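PDB 7BVF: probable arabinosyltransferase B from Mycobacterium tuberculosis H37Rv, which polymerises arabinose into the arabinan of arabinogalactan during mycobacterial cell wall synthesis and is a target of the anti-tuberculosis drug ethambutol. Local coordinates for residues F79-V83 and V98-A102; V131-V135 and P171-G175. All coordinates share one frame. Residue numbers count along the deposited sequence, not the author numbering.

Interaction 1 (F79-V83 and V98-A102)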
# COMPACT_ATOMS: atom_id res chain seq x y z
N PHE A 79 3.23 -43.01 -12.65
CA PHE A 79 4.56 -43.09 -13.23
C PHE A 79 5.17 -44.42 -12.81
O PHE A 79 4.96 -44.85 -11.68
CB PHE A 79 5.44 -41.92 -12.79
CG PHE A 79 6.81 -41.93 -13.39
CD1 PHE A 79 7.02 -41.50 -14.68
CD2 PHE A 79 7.89 -42.38 -12.65
CE1 PHE A 79 8.28 -41.51 -15.23
CE2 PHE A 79 9.15 -42.39 -13.20
CZ PHE A 79 9.34 -41.95 -14.49
N THR A 80 5.91 -45.05 -13.71
CA THR A 80 6.46 -46.38 -13.42
C THR A 80 7.69 -46.61 -14.28
O THR A 80 7.61 -46.50 -15.50
CB THR A 80 5.43 -47.47 -13.67
OG1 THR A 80 4.17 -47.10 -13.11
CG2 THR A 80 5.88 -48.79 -13.06
N ALA A 81 8.81 -46.96 -13.65
CA ALA A 81 10.04 -47.30 -14.34
C ALA A 81 10.55 -48.64 -13.84
O ALA A 81 10.34 -48.99 -12.67
CB ALA A 81 11.11 -46.23 -14.14
N THR A 82 11.23 -49.38 -14.71
CA THR A 82 11.66 -50.74 -14.39
C THR A 82 13.17 -50.90 -14.30
O THR A 82 13.66 -51.44 -13.30
CB THR A 82 11.09 -51.74 -15.41
OG1 THR A 82 9.69 -51.90 -15.18
CG2 THR A 82 11.77 -53.09 -15.25
N VAL A 83 13.92 -50.47 -15.31
CA VAL A 83 15.38 -50.36 -15.22
C VAL A 83 16.03 -51.64 -14.72
O VAL A 83 16.33 -51.75 -13.53
CB VAL A 83 15.79 -49.18 -14.33
CG1 VAL A 83 17.27 -48.90 -14.48
CG2 VAL A 83 14.99 -47.95 -14.68
N VAL A 98 20.87 -42.97 -16.28
CA VAL A 98 20.21 -44.05 -17.00
C VAL A 98 18.78 -43.68 -17.34
O VAL A 98 18.23 -44.16 -18.34
CB VAL A 98 20.27 -45.35 -16.17
CG1 VAL A 98 19.64 -45.14 -14.82
CG2 VAL A 98 19.59 -46.49 -16.90
N LEU A 99 18.17 -42.80 -16.56
CA LEU A 99 16.77 -42.46 -16.78
C LEU A 99 16.47 -41.14 -16.10
O LEU A 99 16.69 -41.00 -14.89
CB LEU A 99 15.86 -43.57 -16.24
CG LEU A 99 14.37 -43.57 -16.57
CD1 LEU A 99 13.88 -45.00 -16.54
CD2 LEU A 99 13.58 -42.73 -15.58
N GLY A 100 15.99 -40.17 -16.87
CA GLY A 100 15.60 -38.89 -16.34
C GLY A 100 14.21 -38.52 -16.83
O GLY A 100 13.61 -39.22 -17.64
N THR A 101 13.73 -37.40 -16.31
CA THR A 101 12.43 -36.87 -16.69
C THR A 101 12.52 -35.49 -17.32
O THR A 101 11.74 -35.19 -18.23
CB THR A 101 11.51 -36.85 -15.46
OG1 THR A 101 11.01 -38.17 -15.21
CG2 THR A 101 10.38 -35.93 -15.64
N ALA A 102 13.46 -34.67 -16.88
CA ALA A 102 13.85 -33.42 -17.49
C ALA A 102 15.32 -33.53 -17.90
O ALA A 102 16.03 -34.43 -17.43
CB ALA A 102 13.66 -32.26 -16.51
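When two layers of backbone in a β-rich domain pack face to face, alternate side chains fill the space between them, and the run from Phe-79 to Val-83 illustrates the rule against the loop 98-102. The two segments run nearly antiparallel, with end-to-end directions 169° apart, but they are too distant to pair as strands: the CA atoms of Phe-79 and Thr-101 are 10.6 Å apart, and those of Val-83 and Val-98 are 8.1 Å apart. Side chains alone bridge this gap. Phe-79, with chi1 in the t well, reaches across so that its CZ lies 4.2 Å from Thr-101 OG1 and 4.4 Å from Leu-99 CD2, the leucine methyl meeting the edge of the ring. Thr-80 turns out of the interface, as the alternation of an extended chain requires. Ala-81 points back in, its short side chain matched by the longer Leu-99, with CB 3.9 Å from CD1 of that leucine. Thr-82 again points away. At Val-83 the chain has left the strand, yet the valine still faces inward and uses both methyls: CG2 lies 3.7 Å from Leu-99 CD1, and CG1 lies 4.1 Å from Val-98 CG2. Leu-99 is thus the central wedge, touching Phe-79, Ala-81 and Val-83 in turn. All the touching residues are buried. Val-116 and Val-118 pack beside the loop, while strand 78-81 pairs antiparallel with strand 202-214, whose Val-202 touches both Phe-79 and Leu-99, and the backbones of Phe-79 and Ala-81 also hydrogen-bond to Ser-152 and Val-150.

Interaction 2 (V131-V135 and P171-G175)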
# COMPACT_ATOMS: atom_id res chain seq x y z
N VAL A 131 16.28 -37.77 -1.56
CA VAL A 131 16.90 -39.02 -1.99
C VAL A 131 15.95 -40.14 -1.60
O VAL A 131 15.85 -40.52 -0.43
CB VAL A 131 18.29 -39.22 -1.39
CG1 VAL A 131 18.86 -40.56 -1.83
CG2 VAL A 131 19.21 -38.09 -1.79
N ILE A 132 15.23 -40.69 -2.58
CA ILE A 132 14.29 -41.76 -2.30
C ILE A 132 15.03 -43.04 -1.94
O ILE A 132 14.71 -43.70 -0.95
CB ILE A 132 13.34 -41.97 -3.49
CG1 ILE A 132 12.30 -40.86 -3.53
CG2 ILE A 132 12.65 -43.29 -3.40
CD1 ILE A 132 11.47 -40.91 -4.75
N LEU A 133 16.05 -43.40 -2.72
CA LEU A 133 16.84 -44.57 -2.37
C LEU A 133 18.26 -44.39 -2.87
O LEU A 133 18.51 -43.69 -3.85
CB LEU A 133 16.23 -45.86 -2.95
CG LEU A 133 16.68 -47.17 -2.30
CD1 LEU A 133 16.65 -47.06 -0.79
CD2 LEU A 133 15.84 -48.33 -2.76
N SER A 134 19.20 -45.04 -2.18
CA SER A 134 20.61 -44.99 -2.56
C SER A 134 21.29 -46.27 -2.11
O SER A 134 21.10 -46.71 -0.97
CB SER A 134 21.31 -43.78 -1.94
OG SER A 134 22.71 -43.97 -1.89
N VAL A 135 22.06 -46.88 -3.00
CA VAL A 135 22.76 -48.13 -2.74
C VAL A 135 24.15 -48.07 -3.36
O VAL A 135 24.30 -47.65 -4.51
CB VAL A 135 21.96 -49.33 -3.29
CG1 VAL A 135 22.80 -50.59 -3.26
CG2 VAL A 135 20.70 -49.54 -2.48
N PRO A 171 13.67 -56.07 1.80
CA PRO A 171 14.13 -56.08 0.41
C PRO A 171 14.39 -54.69 -0.18
O PRO A 171 14.03 -54.39 -1.31
CB PRO A 171 12.98 -56.78 -0.32
CG PRO A 171 11.78 -56.45 0.49
CD PRO A 171 12.23 -56.38 1.91
N LEU A 172 15.05 -53.83 0.61
CA LEU A 172 15.49 -52.50 0.18
C LEU A 172 14.38 -51.73 -0.54
O LEU A 172 14.44 -51.46 -1.74
CB LEU A 172 16.74 -52.58 -0.71
CG LEU A 172 18.05 -52.88 0.00
CD1 LEU A 172 19.18 -53.02 -1.00
CD2 LEU A 172 18.36 -51.76 0.99
N ARG A 173 13.35 -51.40 0.22
CA ARG A 173 12.30 -50.52 -0.26
C ARG A 173 12.50 -49.12 0.30
O ARG A 173 13.29 -48.90 1.22
CB ARG A 173 10.92 -51.06 0.13
CG ARG A 173 9.82 -50.65 -0.82
CD ARG A 173 8.62 -51.56 -0.70
NE ARG A 173 7.64 -51.31 -1.75
CZ ARG A 173 6.60 -50.50 -1.63
NH1 ARG A 173 6.39 -49.85 -0.50
NH2 ARG A 173 5.76 -50.35 -2.64
N SER A 174 11.79 -48.16 -0.27
CA SER A 174 11.83 -46.79 0.19
C SER A 174 10.42 -46.32 0.53
O SER A 174 9.46 -47.09 0.53
CB SER A 174 12.46 -45.87 -0.84
OG SER A 174 12.04 -44.54 -0.59
N GLY A 175 10.29 -45.02 0.81
CA GLY A 175 9.05 -44.50 1.34
C GLY A 175 8.66 -43.13 0.86
O GLY A 175 8.66 -42.87 -0.35
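A loop can be held against a strand without becoming part of its sheet, and residues 171-175 do this beside strand 131-135 with one hydrogen bond, one apolar side-chain pair and a leucine laid against the loop backbone. The CA-to-CB bond of Leu-172 points toward the strand, and CD1 of this leucine lies 4.1 Å from Val-135 CG2. The carbonyl of the same residue also takes part in the packing: Leu-172 O is 3.6 Å from Leu-133 CD2. The CA-to-CB bond of Arg-173 points away, and this exposed residue contributes mainly backbone, with its O 4.3 Å from Leu-133 CD1. Leu-133 therefore lies along the loop backbone, covering two successive peptide units. Ser-174 makes the closest approach, and its CA is 6.0 Å from that of Leu-133. Its hydroxyl donates a hydrogen bond to the strand backbone, with OG 2.8 Å from Ile-132 O, and OG also sits 3.1 Å from Ile-132 CG2, a tight fit. Ser-174 CB also lies 4.3 Å from Leu-133 CB. The carbonyl that receives the bond belongs to a distorted part of the strand, where Ile-132 has a helix-like phi and psi (-70° and -47°). Ile-132 and Leu-133 both face Val-125 of the antiparallel partner strand 122-126, which is the signature of a classic β bulge, here placed near the start of the second strand of a β hairpin.

In the fold
Both interactions lie in the N-terminal concanavalin-like domain, on the same side of the chain's centre, with their own centres 15 Å apart and nearest atoms about 9 Å apart, so they do not touch. Each sets a loop against a strand, but the strands belong to different sheets. Interaction 1 is a core contact, wholly buried and built from side chains meeting across a gap. Interaction 2 is more peripheral and only partly buried, with an exposed arginine and, at Val-131, packing against the chain of arabinosyltransferase A. Chemistry follows place: mostly apolar filling inside, and in the more open contact a serine-to-backbone hydrogen bond beside a single apolar side-chain pair.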